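Local coordinates for protein beta-lactamase (Serratia marcescens, PDB 5GWA) that probably hydrolyses beta-lactam antibiotics to substituted beta-amino acids as an extended-spectrum class A beta-lactamase, and is captured here with the inhibitor avibactam bound covalently, at residues A[23-28]-A[34-39]; A[47-52]-A[114-119]; A[54-59]-A[121-126]; A[169-174]-A[243-248]. One frame throughout, in Å; residues are numbered along the deposited sequence.

Interaction 1 (A[23-28]-A[34-39]); sequences GVAVLG and KLNVNE. With NA (sodium ion), chain K.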
loop_
_atom_site.group_PDB
_atom_site.type_symbol
_atom_site.label_atom_id
_atom_site.label_comp_id
_atom_site.label_asym_id
_atom_site.label_seq_id
_atom_site.Cartn_x
_atom_site.Cartn_y
_atom_site.Cartn_z
ATOM N N GLY A 23 -3.329 -21.935 -12.137
ATOM C CA GLY A 23 -2.372 -22.306 -13.172
ATOM C C GLY A 23 -1.049 -22.680 -12.567
ATOM O O GLY A 23 -0.561 -21.978 -11.680
ATOM N N VAL A 24 -0.491 -23.783 -13.020
ATOM C CA VAL A 24 0.764 -24.292 -12.462
ATOM C C VAL A 24 1.731 -24.630 -13.589
ATOM O O VAL A 24 1.352 -25.296 -14.539
ATOM C CB VAL A 24 0.556 -25.569 -11.657
ATOM C CG1 VAL A 24 1.886 -26.031 -11.072
ATOM C CG2 VAL A 24 -0.465 -25.345 -10.561
ATOM N N ALA A 25 3.002 -24.232 -13.474
ATOM C CA ALA A 25 4.035 -24.783 -14.346
ATOM C C ALA A 25 5.293 -25.011 -13.546
ATOM O O ALA A 25 5.620 -24.236 -12.632
ATOM C CB ALA A 25 4.336 -23.899 -15.524
ATOM N N VAL A 26 6.011 -26.059 -13.939
ATOM C CA VAL A 26 7.284 -26.433 -13.343
ATOM C C VAL A 26 8.207 -26.823 -14.486
ATOM O O VAL A 26 7.789 -27.519 -15.418
ATOM C CB VAL A 26 7.156 -27.640 -12.387
ATOM C CG1 VAL A 26 8.484 -27.879 -11.660
ATOM C CG2 VAL A 26 6.053 -27.450 -11.378
ATOM N N LEU A 27 9.453 -26.374 -14.411
ATOM C CA LEU A 27 10.489 -26.777 -15.360
ATOM C C LEU A 27 11.779 -27.026 -14.595
ATOM O O LEU A 27 12.301 -26.130 -13.911
ATOM C CB LEU A 27 10.682 -25.663 -16.374
ATOM C CG LEU A 27 11.217 -25.865 -17.771
ATOM C CD1 LEU A 27 10.512 -27.072 -18.425
ATOM C CD2 LEU A 27 10.952 -24.595 -18.578
ATOM N N GLY A 28 12.376 -28.203 -14.780
ATOM C CA GLY A 28 13.708 -28.410 -14.225
ATOM C C GLY A 28 14.724 -27.495 -14.887
ATOM O O GLY A 28 14.649 -27.225 -16.068
ATOM N N LYS A 34 9.206 -31.523 -16.514
ATOM C CA LYS A 34 8.240 -30.540 -16.995
ATOM C C LYS A 34 6.849 -30.942 -16.529
ATOM O O LYS A 34 6.472 -32.112 -16.675
ATOM C CB LYS A 34 8.319 -30.439 -18.516
ATOM C CG LYS A 34 7.206 -29.629 -19.157
ATOM C CD LYS A 34 7.463 -29.446 -20.649
ATOM C CE LYS A 34 6.231 -29.790 -21.460
ATOM N NZ LYS A 34 6.546 -29.773 -22.914
ATOM N N LEU A 35 6.109 -30.005 -15.913
ATOM C CA LEU A 35 4.745 -30.249 -15.484
ATOM C C LEU A 35 3.929 -28.987 -15.692
ATOM O O LEU A 35 4.370 -27.907 -15.289
ATOM C CB LEU A 35 4.735 -30.642 -14.008
ATOM C CG LEU A 35 3.378 -31.068 -13.451
ATOM C CD1 LEU A 35 3.572 -32.254 -12.516
ATOM C CD2 LEU A 35 2.688 -29.925 -12.732
ATOM N N ASN A 36 2.750 -29.120 -16.305
ATOM C CA ASN A 36 1.839 -28.001 -16.543
ATOM C C ASN A 36 0.448 -28.395 -16.086
ATOM O O ASN A 36 0.011 -29.529 -16.332
ATOM C CB ASN A 36 1.787 -27.673 -18.021
ATOM C CG ASN A 36 3.072 -27.083 -18.548
ATOM O OD1 ASN A 36 3.706 -26.237 -17.919
ATOM N ND2 ASN A 36 3.490 -27.564 -19.702
ATOM N N VAL A 37 -0.257 -27.480 -15.426
ATOM C CA VAL A 37 -1.650 -27.646 -15.045
ATOM C C VAL A 37 -2.421 -26.377 -15.403
ATOM O O VAL A 37 -2.010 -25.280 -15.034
ATOM C CB VAL A 37 -1.810 -27.935 -13.542
ATOM C CG1 VAL A 37 -3.280 -28.051 -13.169
ATOM C CG2 VAL A 37 -1.033 -29.187 -13.174
ATOM N N ASN A 38 -3.522 -26.514 -16.141
ATOM C CA ASN A 38 -4.371 -25.393 -16.504
ATOM C C ASN A 38 -3.572 -24.292 -17.201
ATOM O O ASN A 38 -3.878 -23.116 -17.063
ATOM C CB ASN A 38 -5.127 -24.868 -15.298
ATOM C CG ASN A 38 -6.015 -25.908 -14.678
ATOM O OD1 ASN A 38 -6.612 -26.728 -15.370
ATOM N ND2 ASN A 38 -6.096 -25.904 -13.347
ATOM N N GLU A 39 -2.613 -24.689 -18.025
ATOM C CA GLU A 39 -1.613 -23.758 -18.530
ATOM C C GLU A 39 -2.017 -22.934 -19.737
ATOM O O GLU A 39 -1.271 -22.039 -20.134
ATOM C CB GLU A 39 -0.274 -24.457 -18.798
ATOM C CG GLU A 39 -0.234 -25.275 -20.089
ATOM C CD GLU A 39 -0.897 -26.643 -20.024
ATOM O OE1 GLU A 39 -1.479 -27.066 -18.993
ATOM O OE2 GLU A 39 -0.807 -27.314 -21.091
HETATM NA NA NA K . 0.335 -22.414 -22.404
HETATM O O HOH W 1 0.326 -24.659 -23.968
HETATM O O HOH W 2 -0.832 -21.670 -24.715
#
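Val-24 and Val-37 project together from the same face at one end of the antiparallel beta hairpin formed by strands 21-28 and 34-37, at the edge of the five-stranded sheet of the class A beta-lactamase fold. Their CB atoms are 3.8 Å apart, so the two beta-branched side chains make one continuous ridge. Further along the same face, Val-26 lies beside Leu-35, CB to CB 4.2 Å. In Leu-35 an unstaggered chi2 of 140° turns CD2 back toward CG1 of Val-24, a loose diagonal contact of 4.3 Å between the two cross-strand pairs. The bumps of this face fit against two helices: Leu-35 on Leu-7 and Ile-11 and Val-37 on Leu-15 of helix 4-15, Val-24 on Ile-267 and Val-26 on Val-271 of helix 257-276.

The other face is lower in the middle. The small methyl of Ala-25 lies beside Asn-36 in a non-hydrogen-bonded pair and is touched by Pro-164 and Val-168 of helix 164-175. Beyond it the relief rises again, where CD1 of Leu-27 rests on CB of Lys-34 at 4.0 Å and the rest of the lysine chain leads away.

Four backbone hydrogen bonds hold the register, two between Val-24 and Val-37 and two between Val-26 and Leu-35. Where strand 34-37 ends, Asn-38 takes a positive phi of 55° and the chain turns, and the carbonyl O of Glu-39 binds a sodium ion at 2.8 Å.

Interaction 2 (A[47-52]-A[114-119]); sequences STYKFH and NGCDIL. With NXL ((2S,5R)-1-formyl-5-[(sulfooxy)amino]piperidine-2-carboxamide), chain B.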
loop_
_atom_site.group_PDB
_atom_site.type_symbol
_atom_site.label_atom_id
_atom_site.label_comp_id
_atom_site.label_asym_id
_atom_site.label_seq_id
_atom_site.Cartn_x
_atom_site.Cartn_y
_atom_site.Cartn_z
ATOM N N SER A 47 2.095 -8.312 -9.311
ATOM C CA SER A 47 3.463 -7.862 -9.055
ATOM C C SER A 47 4.527 -8.811 -9.592
ATOM O O SER A 47 5.696 -8.407 -9.646
ATOM C CB SER A 47 3.750 -7.648 -7.573
ATOM O OG SER A 47 3.085 -6.502 -7.032
ATOM N N THR A 48 4.155 -10.004 -10.070
ATOM C CA THR A 48 5.151 -10.917 -10.598
ATOM C C THR A 48 5.832 -10.344 -11.839
ATOM O O THR A 48 6.989 -10.647 -12.067
ATOM C CB THR A 48 4.619 -12.330 -10.906
ATOM O OG1 THR A 48 3.646 -12.258 -11.944
ATOM C CG2 THR A 48 4.027 -12.969 -9.633
ATOM N N TYR A 49 5.196 -9.389 -12.509
ATOM C CA TYR A 49 5.829 -8.800 -13.672
ATOM C C TYR A 49 6.958 -7.864 -13.376
ATOM O O TYR A 49 7.663 -7.422 -14.309
ATOM C CB TYR A 49 4.815 -8.237 -14.649
ATOM C CG TYR A 49 4.322 -6.817 -14.404
ATOM C CD1 TYR A 49 4.304 -6.250 -13.127
ATOM C CD2 TYR A 49 3.734 -6.088 -15.450
ATOM C CE1 TYR A 49 3.788 -4.974 -12.923
ATOM C CE2 TYR A 49 3.245 -4.804 -15.252
ATOM C CZ TYR A 49 3.227 -4.268 -13.971
ATOM O OH TYR A 49 2.691 -2.997 -13.753
ATOM N N LYS A 50 7.221 -7.610 -12.111
ATOM C CA LYS A 50 8.381 -6.799 -11.721
ATOM C C LYS A 50 9.673 -7.587 -11.976
ATOM O O LYS A 50 10.758 -6.997 -12.065
ATOM C CB LYS A 50 8.280 -6.348 -10.268
ATOM C CG LYS A 50 7.122 -5.367 -10.061
ATOM C CD LYS A 50 6.772 -5.197 -8.590
ATOM C CE LYS A 50 5.525 -4.350 -8.445
ATOM N NZ LYS A 50 5.204 -4.090 -7.021
ATOM N N PHE A 51 9.586 -8.911 -12.011
ATOM C CA PHE A 51 10.727 -9.722 -12.474
ATOM C C PHE A 51 11.104 -9.345 -13.893
ATOM O O PHE A 51 12.276 -9.036 -14.198
ATOM C CB PHE A 51 10.383 -11.223 -12.345
ATOM C CG PHE A 51 11.373 -12.135 -13.023
ATOM C CD1 PHE A 51 12.674 -12.204 -12.559
ATOM C CD2 PHE A 51 10.999 -12.914 -14.095
ATOM C CE1 PHE A 51 13.590 -13.057 -13.139
ATOM C CE2 PHE A 51 11.931 -13.743 -14.714
ATOM C CZ PHE A 51 13.228 -13.810 -14.218
ATOM N N HIS A 52 10.102 -9.309 -14.755
ATOM C CA HIS A 52 10.305 -9.073 -16.184
ATOM C C HIS A 52 10.863 -7.652 -16.308
ATOM O O HIS A 52 11.768 -7.388 -17.086
ATOM C CB HIS A 52 8.969 -9.153 -16.919
ATOM C CG HIS A 52 8.242 -10.449 -16.725
ATOM N ND1 HIS A 52 7.806 -10.870 -15.481
ATOM C CD2 HIS A 52 7.749 -11.347 -17.607
ATOM C CE1 HIS A 52 7.167 -12.013 -15.608
ATOM N NE2 HIS A 52 7.111 -12.326 -16.882
ATOM N N ASN A 114 5.749 2.050 -6.366
ATOM C CA ASN A 114 6.324 3.287 -6.896
ATOM C C ASN A 114 7.643 3.014 -7.594
ATOM O O ASN A 114 7.905 3.550 -8.677
ATOM C CB ASN A 114 6.483 4.316 -5.792
ATOM C CG ASN A 114 5.167 4.939 -5.389
ATOM O OD1 ASN A 114 4.339 5.297 -6.241
ATOM N ND2 ASN A 114 4.938 5.009 -4.099
ATOM N N GLY A 115 8.470 2.157 -6.989
ATOM C CA GLY A 115 9.747 1.781 -7.606
ATOM C C GLY A 115 9.514 1.119 -8.956
ATOM O O GLY A 115 10.211 1.398 -9.965
ATOM N N CYS A 116 8.487 0.289 -9.041
ATOM C CA CYS A 116 8.103 -0.356 -10.283
ATOM C C CYS A 116 7.846 0.699 -11.381
ATOM O O CYS A 116 8.429 0.664 -12.465
ATOM C CB CYS A 116 6.856 -1.203 -10.051
ATOM S SG CYS A 116 6.119 -1.914 -11.529
ATOM N N ASP A 117 7.015 1.669 -11.080
ATOM C CA ASP A 117 6.645 2.649 -12.078
ATOM C C ASP A 117 7.759 3.621 -12.399
ATOM O O ASP A 117 7.892 4.020 -13.560
ATOM C CB ASP A 117 5.336 3.347 -11.694
ATOM C CG ASP A 117 4.123 2.429 -11.814
ATOM O OD1 ASP A 117 4.223 1.226 -12.193
ATOM O OD2 ASP A 117 3.028 2.926 -11.514
ATOM N N ILE A 118 8.600 3.940 -11.423
ATOM C CA ILE A 118 9.833 4.735 -11.668
ATOM C C ILE A 118 10.738 4.010 -12.682
ATOM O O ILE A 118 11.200 4.591 -13.680
ATOM C CB ILE A 118 10.613 4.958 -10.348
ATOM C CG1 ILE A 118 9.881 5.978 -9.467
ATOM C CG2 ILE A 118 12.027 5.432 -10.626
ATOM C CD1 ILE A 118 10.352 5.957 -8.043
ATOM N N LEU A 119 10.838 2.700 -12.529
ATOM C CA LEU A 119 11.653 1.894 -13.427
ATOM C C LEU A 119 11.003 1.705 -14.800
ATOM O O LEU A 119 11.729 1.710 -15.807
ATOM C CB LEU A 119 12.005 0.545 -12.763
ATOM C CG LEU A 119 12.948 0.623 -11.546
ATOM C CD1 LEU A 119 13.098 -0.726 -10.885
ATOM C CD2 LEU A 119 14.320 1.210 -11.889
HETATM O OAC NXL B . 1.201 -7.759 -6.789
HETATM C CAN NXL B . 1.858 -6.803 -6.391
HETATM N N NXL B . 1.451 -5.934 -5.579
HETATM C CAJ NXL B . 2.368 -5.025 -4.924
HETATM C CA NXL B . 0.057 -5.943 -5.156
HETATM C C NXL B . -0.745 -4.758 -5.571
HETATM O O NXL B . -0.230 -3.787 -6.094
HETATM N NAA NXL B . -2.026 -4.789 -5.195
HETATM C CB NXL B . 0.006 -6.109 -3.659
HETATM C CAH NXL B . 0.954 -5.191 -2.925
HETATM C CAO NXL B . 2.381 -5.317 -3.443
HETATM N NAK NXL B . 3.086 -6.583 -3.152
HETATM O OAL NXL B . 2.332 -7.635 -2.909
HETATM S SAR NXL B . 3.007 -8.989 -3.154
HETATM O OAD NXL B . 3.454 -9.380 -1.854
HETATM O OAE NXL B . 2.169 -10.060 -3.567
HETATM O OAG NXL B . 3.962 -8.718 -4.450
#
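Cys-116 projects from helix 113-123 against the aliphatic chain of Lys-50 and the ring of Tyr-49, near the start of helix 49-63. The apolar contacts are few. CE of Lys-50 lies 3.8 Å from CB of Cys-116, and its CG is 3.9 Å from SG, so the lysine runs alongside the thiol. Beyond CG the chain is extended, which carries NZ past the cysteine to OG of Ser-47, beside the inhibitor. The sulfur-aromatic contact is oblique: SG of Cys-116 is 4.1 Å from CE1 of Tyr-49, and it lies 5.1 Å from the ring centroid, 53° off the normal.

No hydrogen bond joins the two segments directly; the polar interactions gather round NZ of Lys-50. It donates to OG of Ser-47 at 3.2 Å and is also bonded to Ser-111 OG and Asn-113 OD1, so three partners fix its position. Tyr-49 OH is hydrogen-bonded to the carbonyl O of Ala-145.

The covalent link is the 1.4 Å bond from OG of Ser-47 to CAN of the opened avibactam. The inhibitor's carbonyl OAC accepts a weak hydrogen bond from Ser-47 N at 2.7 Å. Ser-47 and Lys-50 fit the SxxK motif of serine beta-lactamases.

Helix 147-151 covers the contact through Glu-147, which touches Ser-47, Tyr-49 and Cys-116, while Thr-107 of helix 100-109 packs on Cys-116 and helix 164-175 packs on Phe-51.

Interaction 3 (A[54-59]-A[121-126]); sequences ALAVLD and RFVGGT. With NA (sodium ion), chain P; NA (sodium ion), chain Y.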
loop_
_atom_site.group_PDB
_atom_site.type_symbol
_atom_site.label_atom_id
_atom_site.label_comp_id
_atom_site.label_asym_id
_atom_site.label_seq_id
_atom_site.Cartn_x
_atom_site.Cartn_y
_atom_site.Cartn_z
ATOM N N ALA A 54 12.625 -5.984 -14.171
ATOM C CA ALA A 54 13.978 -5.951 -13.656
ATOM C C ALA A 54 14.946 -6.478 -14.718
ATOM O O ALA A 54 16.015 -5.902 -14.924
ATOM C CB ALA A 54 14.086 -6.713 -12.371
ATOM N N LEU A 55 14.559 -7.548 -15.389
ATOM C CA LEU A 55 15.350 -8.036 -16.541
ATOM C C LEU A 55 15.586 -6.935 -17.551
ATOM O O LEU A 55 16.735 -6.726 -17.961
ATOM C CB LEU A 55 14.656 -9.202 -17.241
ATOM C CG LEU A 55 14.490 -10.489 -16.443
ATOM C CD1 LEU A 55 13.672 -11.481 -17.231
ATOM C CD2 LEU A 55 15.798 -11.120 -16.040
ATOM N N ALA A 56 14.530 -6.232 -17.966
ATOM C CA ALA A 56 14.680 -5.219 -19.005
ATOM C C ALA A 56 15.546 -4.064 -18.483
ATOM O O ALA A 56 16.336 -3.470 -19.220
ATOM C CB ALA A 56 13.329 -4.722 -19.465
ATOM N N VAL A 57 15.279 -3.633 -17.258
ATOM C CA VAL A 57 16.107 -2.580 -16.661
ATOM C C VAL A 57 17.586 -2.930 -16.595
ATOM O O VAL A 57 18.456 -2.120 -16.963
ATOM C CB VAL A 57 15.588 -2.238 -15.259
ATOM C CG1 VAL A 57 16.520 -1.296 -14.527
ATOM C CG2 VAL A 57 14.226 -1.624 -15.398
ATOM N N LEU A 58 17.906 -4.124 -16.113
ATOM C CA LEU A 58 19.304 -4.471 -15.912
ATOM C C LEU A 58 19.985 -4.672 -17.254
ATOM O O LEU A 58 21.165 -4.434 -17.352
ATOM C CB LEU A 58 19.439 -5.730 -15.051
ATOM C CG LEU A 58 19.106 -5.467 -13.588
ATOM C CD1 LEU A 58 18.870 -6.796 -12.863
ATOM C CD2 LEU A 58 20.213 -4.670 -12.901
ATOM N N ASP A 59 19.246 -5.141 -18.246
ATOM C CA ASP A 59 19.777 -5.229 -19.621
ATOM C C ASP A 59 20.150 -3.843 -20.126
ATOM O O ASP A 59 21.183 -3.670 -20.809
ATOM C CB ASP A 59 18.792 -5.883 -20.568
ATOM C CG ASP A 59 19.294 -5.922 -22.006
ATOM O OD1 ASP A 59 20.199 -6.743 -22.264
ATOM O OD2 ASP A 59 18.663 -5.294 -22.868
ATOM N N ARG A 121 9.265 3.958 -16.225
ATOM C CA ARG A 121 9.586 5.233 -16.882
ATOM C C ARG A 121 11.027 5.306 -17.357
ATOM O O ARG A 121 11.271 5.691 -18.542
ATOM C CB ARG A 121 9.179 6.408 -16.008
ATOM C CG ARG A 121 7.656 6.586 -16.012
ATOM C CD ARG A 121 7.177 7.861 -15.322
ATOM N NE ARG A 121 7.421 7.827 -13.880
ATOM C CZ ARG A 121 6.603 7.278 -12.986
ATOM N NH1 ARG A 121 5.471 6.714 -13.381
ATOM N NH2 ARG A 121 6.892 7.349 -11.689
ATOM N N PHE A 122 11.954 4.849 -16.527
ATOM C CA PHE A 122 13.380 4.798 -16.883
ATOM C C PHE A 122 13.630 3.948 -18.125
ATOM O O PHE A 122 14.339 4.368 -19.046
ATOM C CB PHE A 122 14.214 4.292 -15.710
ATOM C CG PHE A 122 15.637 4.038 -16.070
ATOM C CD1 PHE A 122 16.490 5.097 -16.356
ATOM C CD2 PHE A 122 16.065 2.766 -16.316
ATOM C CE1 PHE A 122 17.762 4.860 -16.822
ATOM C CE2 PHE A 122 17.341 2.510 -16.739
ATOM C CZ PHE A 122 18.196 3.572 -16.993
ATOM N N VAL A 123 13.003 2.781 -18.198
ATOM C CA VAL A 123 13.317 1.813 -19.254
ATOM C C VAL A 123 12.592 2.151 -20.547
ATOM O O VAL A 123 12.959 1.617 -21.616
ATOM C CB VAL A 123 12.988 0.380 -18.763
ATOM C CG1 VAL A 123 11.494 0.087 -18.896
ATOM C CG2 VAL A 123 13.865 -0.662 -19.436
ATOM N N GLY A 124 11.601 3.038 -20.475
ATOM C CA GLY A 124 10.910 3.567 -21.645
ATOM C C GLY A 124 9.486 3.091 -21.862
ATOM O O GLY A 124 8.849 3.466 -22.852
ATOM N N GLY A 125 8.899 2.462 -20.835
ATOM C CA GLY A 125 7.472 2.159 -20.792
ATOM C C GLY A 125 7.156 0.667 -20.818
ATOM O O GLY A 125 8.040 -0.165 -21.013
ATOM N N THR A 126 5.876 0.337 -20.645
ATOM C CA THR A 126 5.433 -1.049 -20.617
ATOM C C THR A 126 5.703 -1.720 -21.968
ATOM O O THR A 126 6.124 -2.878 -21.990
ATOM C CB THR A 126 3.940 -1.186 -20.275
ATOM O OG1 THR A 126 3.154 -0.347 -21.116
ATOM C CG2 THR A 126 3.659 -0.784 -18.812
HETATM NA NA NA P . 7.284 1.623 -24.323
HETATM NA NA NA Y . 2.456 -1.690 -23.307
HETATM O O HOH W 3 4.574 1.848 -23.537
HETATM O O HOH W 4 2.823 -3.660 -24.937
#
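A valine methyl resting on a helix backbone is the unusual feature here: CG2 of Val-123 lies 3.7 Å from the carbonyl O of Ala-56 and also meets the Ala-56 methyl, CB to CG2 4.1 Å. A chi1 of 81° tucks CG1 of Val-123 in over its own backbone and swings CG2 out, trans to N, at helix 49-63. Its CB also approaches CG2 of Val-57 at 4.1 Å, where the two valines meet at a slant. On the far branch of Val-57, CG1 meets CD2 of Phe-122 more loosely, at 4.5 Å and obliquely to the ring. No hydrogen bond crosses the pair.

Around them, Ile-104 of helix 100-109 packs on Val-57. Phe-132 of helix 126-135 lies on Ala-56 and Val-129 on Val-123, while the Phe-122 ring meets that of Phe-100.

Directly after Val-123 the chain turns sharply. The carbonyl O of Gly-124 binds one sodium ion at 2.8 Å, and OG1 of Thr-126 binds another at 2.7 Å. Gly-124, with a phi of 108°, is the C-prime residue of a Schellman motif that ends helix 113-123, and Gly-125 then takes the N-cap position of helix 126-135.

Interaction 4 (A[169-174]-A[243-248]); sequences QLLKKF and HFAIAV. With NA (sodium ion), chain R; SO4 (sulfate ion), chain C.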
loop_
_atom_site.group_PDB
_atom_site.type_symbol
_atom_site.label_atom_id
_atom_site.label_comp_id
_atom_site.label_asym_id
_atom_site.label_seq_id
_atom_site.Cartn_x
_atom_site.Cartn_y
_atom_site.Cartn_z
ATOM N N GLN A 169 9.585 -20.925 -18.478
ATOM C CA GLN A 169 10.525 -20.799 -19.608
ATOM C C GLN A 169 11.434 -19.603 -19.415
ATOM O O GLN A 169 12.665 -19.702 -19.574
ATOM C CB GLN A 169 9.773 -20.709 -20.922
ATOM C CG GLN A 169 9.084 -22.012 -21.300
ATOM C CD GLN A 169 7.946 -21.815 -22.281
ATOM O OE1 GLN A 169 7.904 -20.823 -23.013
ATOM N NE2 GLN A 169 7.041 -22.786 -22.336
ATOM N N LEU A 170 10.824 -18.474 -19.067
ATOM C CA LEU A 170 11.603 -17.274 -18.810
ATOM C C LEU A 170 12.516 -17.426 -17.617
ATOM O O LEU A 170 13.664 -16.909 -17.618
ATOM C CB LEU A 170 10.670 -16.074 -18.671
ATOM C CG LEU A 170 11.309 -14.703 -18.444
ATOM C CD1 LEU A 170 12.039 -14.296 -19.724
ATOM C CD2 LEU A 170 10.282 -13.623 -18.095
ATOM N N LEU A 171 12.001 -17.974 -16.512
ATOM C CA LEU A 171 12.824 -18.178 -15.320
ATOM C C LEU A 171 14.036 -19.063 -15.589
ATOM O O LEU A 171 15.106 -18.835 -15.024
ATOM C CB LEU A 171 11.999 -18.780 -14.183
ATOM C CG LEU A 171 11.005 -17.828 -13.535
ATOM C CD1 LEU A 171 9.964 -18.611 -12.784
ATOM C CD2 LEU A 171 11.656 -16.815 -12.608
ATOM N N LYS A 172 13.872 -20.060 -16.456
ATOM C CA LYS A 172 14.972 -20.956 -16.805
ATOM C C LYS A 172 16.041 -20.288 -17.681
ATOM O O LYS A 172 17.235 -20.393 -17.352
ATOM C CB LYS A 172 14.417 -22.211 -17.478
ATOM C CG LYS A 172 15.475 -23.197 -17.935
ATOM C CD LYS A 172 14.831 -24.488 -18.382
ATOM C CE LYS A 172 15.856 -25.520 -18.809
ATOM N NZ LYS A 172 15.279 -26.891 -18.823
ATOM N N LYS A 173 15.617 -19.489 -18.655
ATOM C CA LYS A 173 16.532 -18.662 -19.470
ATOM C C LYS A 173 17.328 -17.772 -18.539
ATOM O O LYS A 173 18.557 -17.652 -18.610
ATOM C CB LYS A 173 15.753 -17.808 -20.457
ATOM C CG LYS A 173 15.123 -18.595 -21.593
ATOM C CD LYS A 173 14.595 -17.668 -22.674
ATOM C CE LYS A 173 13.918 -18.441 -23.785
ATOM N NZ LYS A 173 14.948 -18.827 -24.796
ATOM N N PHE A 174 16.628 -17.181 -17.573
ATOM C CA PHE A 174 17.312 -16.306 -16.625
ATOM C C PHE A 174 18.323 -17.079 -15.762
ATOM O O PHE A 174 19.460 -16.604 -15.583
ATOM C CB PHE A 174 16.279 -15.621 -15.715
ATOM C CG PHE A 174 16.851 -15.060 -14.451
ATOM C CD1 PHE A 174 17.686 -13.969 -14.487
ATOM C CD2 PHE A 174 16.472 -15.571 -13.216
ATOM C CE1 PHE A 174 18.214 -13.456 -13.329
ATOM C CE2 PHE A 174 17.002 -15.050 -12.045
ATOM C CZ PHE A 174 17.833 -13.951 -12.108
ATOM N N HIS A 243 18.101 -27.427 -9.381
ATOM C CA HIS A 243 17.087 -26.359 -9.295
ATOM C C HIS A 243 15.843 -26.665 -10.110
ATOM O O HIS A 243 15.922 -27.318 -11.133
ATOM C CB HIS A 243 17.654 -25.057 -9.823
ATOM C CG HIS A 243 18.921 -24.635 -9.147
ATOM N ND1 HIS A 243 20.157 -25.043 -9.596
ATOM C CD2 HIS A 243 19.154 -23.827 -8.087
ATOM C CE1 HIS A 243 21.103 -24.554 -8.801
ATOM N NE2 HIS A 243 20.519 -23.816 -7.877
ATOM N N PHE A 244 14.709 -26.134 -9.668
ATOM C CA PHE A 244 13.521 -26.121 -10.519
ATOM C C PHE A 244 12.873 -24.743 -10.506
ATOM O O PHE A 244 12.840 -24.071 -9.468
ATOM C CB PHE A 244 12.536 -27.243 -10.159
ATOM C CG PHE A 244 11.935 -27.163 -8.775
ATOM C CD1 PHE A 244 12.586 -27.705 -7.684
ATOM C CD2 PHE A 244 10.653 -26.662 -8.574
ATOM C CE1 PHE A 244 12.047 -27.625 -6.423
ATOM C CE2 PHE A 244 10.077 -26.635 -7.302
ATOM C CZ PHE A 244 10.761 -27.153 -6.229
ATOM N N ALA A 245 12.365 -24.354 -11.669
ATOM C CA ALA A 245 11.521 -23.172 -11.780
ATOM C C ALA A 245 10.070 -23.563 -11.624
ATOM O O ALA A 245 9.661 -24.641 -12.083
ATOM C CB ALA A 245 11.742 -22.502 -13.111
ATOM N N ILE A 246 9.342 -22.792 -10.825
ATOM C CA ILE A 246 7.940 -23.063 -10.578
ATOM C C ILE A 246 7.166 -21.740 -10.607
ATOM O O ILE A 246 7.632 -20.714 -10.134
ATOM C CB ILE A 246 7.729 -23.820 -9.248
ATOM C CG1 ILE A 246 6.257 -24.086 -8.954
ATOM C CG2 ILE A 246 8.394 -23.096 -8.093
ATOM C CD1 ILE A 246 6.045 -25.164 -7.918
ATOM N N ALA A 247 5.966 -21.786 -11.176
ATOM C CA ALA A 247 5.064 -20.655 -11.145
ATOM C C ALA A 247 3.665 -21.099 -10.805
ATOM O O ALA A 247 3.159 -22.061 -11.405
ATOM C CB ALA A 247 5.082 -19.960 -12.477
ATOM N N VAL A 248 3.059 -20.484 -9.792
ATOM C CA VAL A 248 1.687 -20.806 -9.436
ATOM C C VAL A 248 0.858 -19.537 -9.420
ATOM O O VAL A 248 1.223 -18.549 -8.778
ATOM C CB VAL A 248 1.561 -21.535 -8.076
ATOM C CG1 VAL A 248 0.113 -21.883 -7.773
ATOM C CG2 VAL A 248 2.438 -22.786 -8.047
HETATM NA NA NA R . 16.942 -29.800 -12.464
HETATM S S SO4 C . 22.015 -21.705 -4.758
HETATM O O1 SO4 C . 23.290 -21.246 -5.333
HETATM O O2 SO4 C . 21.296 -20.441 -4.646
HETATM O O3 SO4 C . 21.501 -22.636 -5.783
HETATM O O4 SO4 C . 22.368 -22.372 -3.493
#
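Leu-171 of helix 164-175 meets Ala-245 of strand 243-253, packing helix against sheet in the class A beta-lactamase fold. Their CB atoms are 3.9 Å apart, both CB bonds being directed toward the other segment, and the small alanine lets the helix come close to the strand. In Leu-171 CG is anti to the carbonyl carbon (chi1 -72°), and the branch CD1 reaches along the strand to the carbonyl O of Ile-246, 4.1 Å away. Ile-246 itself turns its side chain away from the helix.

The next shell surrounds both partners. Ile-235 of the adjacent strand 227-237 and Phe-51 of helix 49-63 also touch Leu-171, so the leucine sits between sheet and neighbouring helix. Ala-245 is held in the sheet by backbone hydrogen bonding to Leu-27, as Ala-247 is to Ala-25. On the reverse face, Phe-244 packs on Val-271, Trp-272 and Leu-275 of helix 257-276.

Further out, at the start of the strand, His-243 lies with its ring against Tyr-175. Its carbonyl O binds a sodium ion at 3.0 Å, a site shared with Glu-30. The histidine NE2 donates in the ring plane to O3 of a sulfate, probably from the crystallisation liquor, in a nearly straight bond of 2.6 Å and 169°.

Along the chain interaction 1 closes first; interactions 2 and 3 then alternate their segments, and interaction 4 comes last in series with the others. Interactions 1 and 4, with centres about 10 Å apart, share the five-stranded sheet through neighbouring strands 21-28 and 243-253, and Lys-172 NZ reaches Gly-28 O between them. Interactions 2 and 3, with centres about 9 Å apart, are successive contacts of helices 49-63 and 113-123, joined by Leu-119 against Val-57. Helix 164-175 connects the two groups: Phe-51 and His-52 meet Leu-170, and Leu-55 meets Phe-174. The inhibitor-bearing serine of interaction 2 therefore lies just ahead of helix 49-63, which packs on helix 113-123 and on helix 164-175, which in turn rests on the sheet.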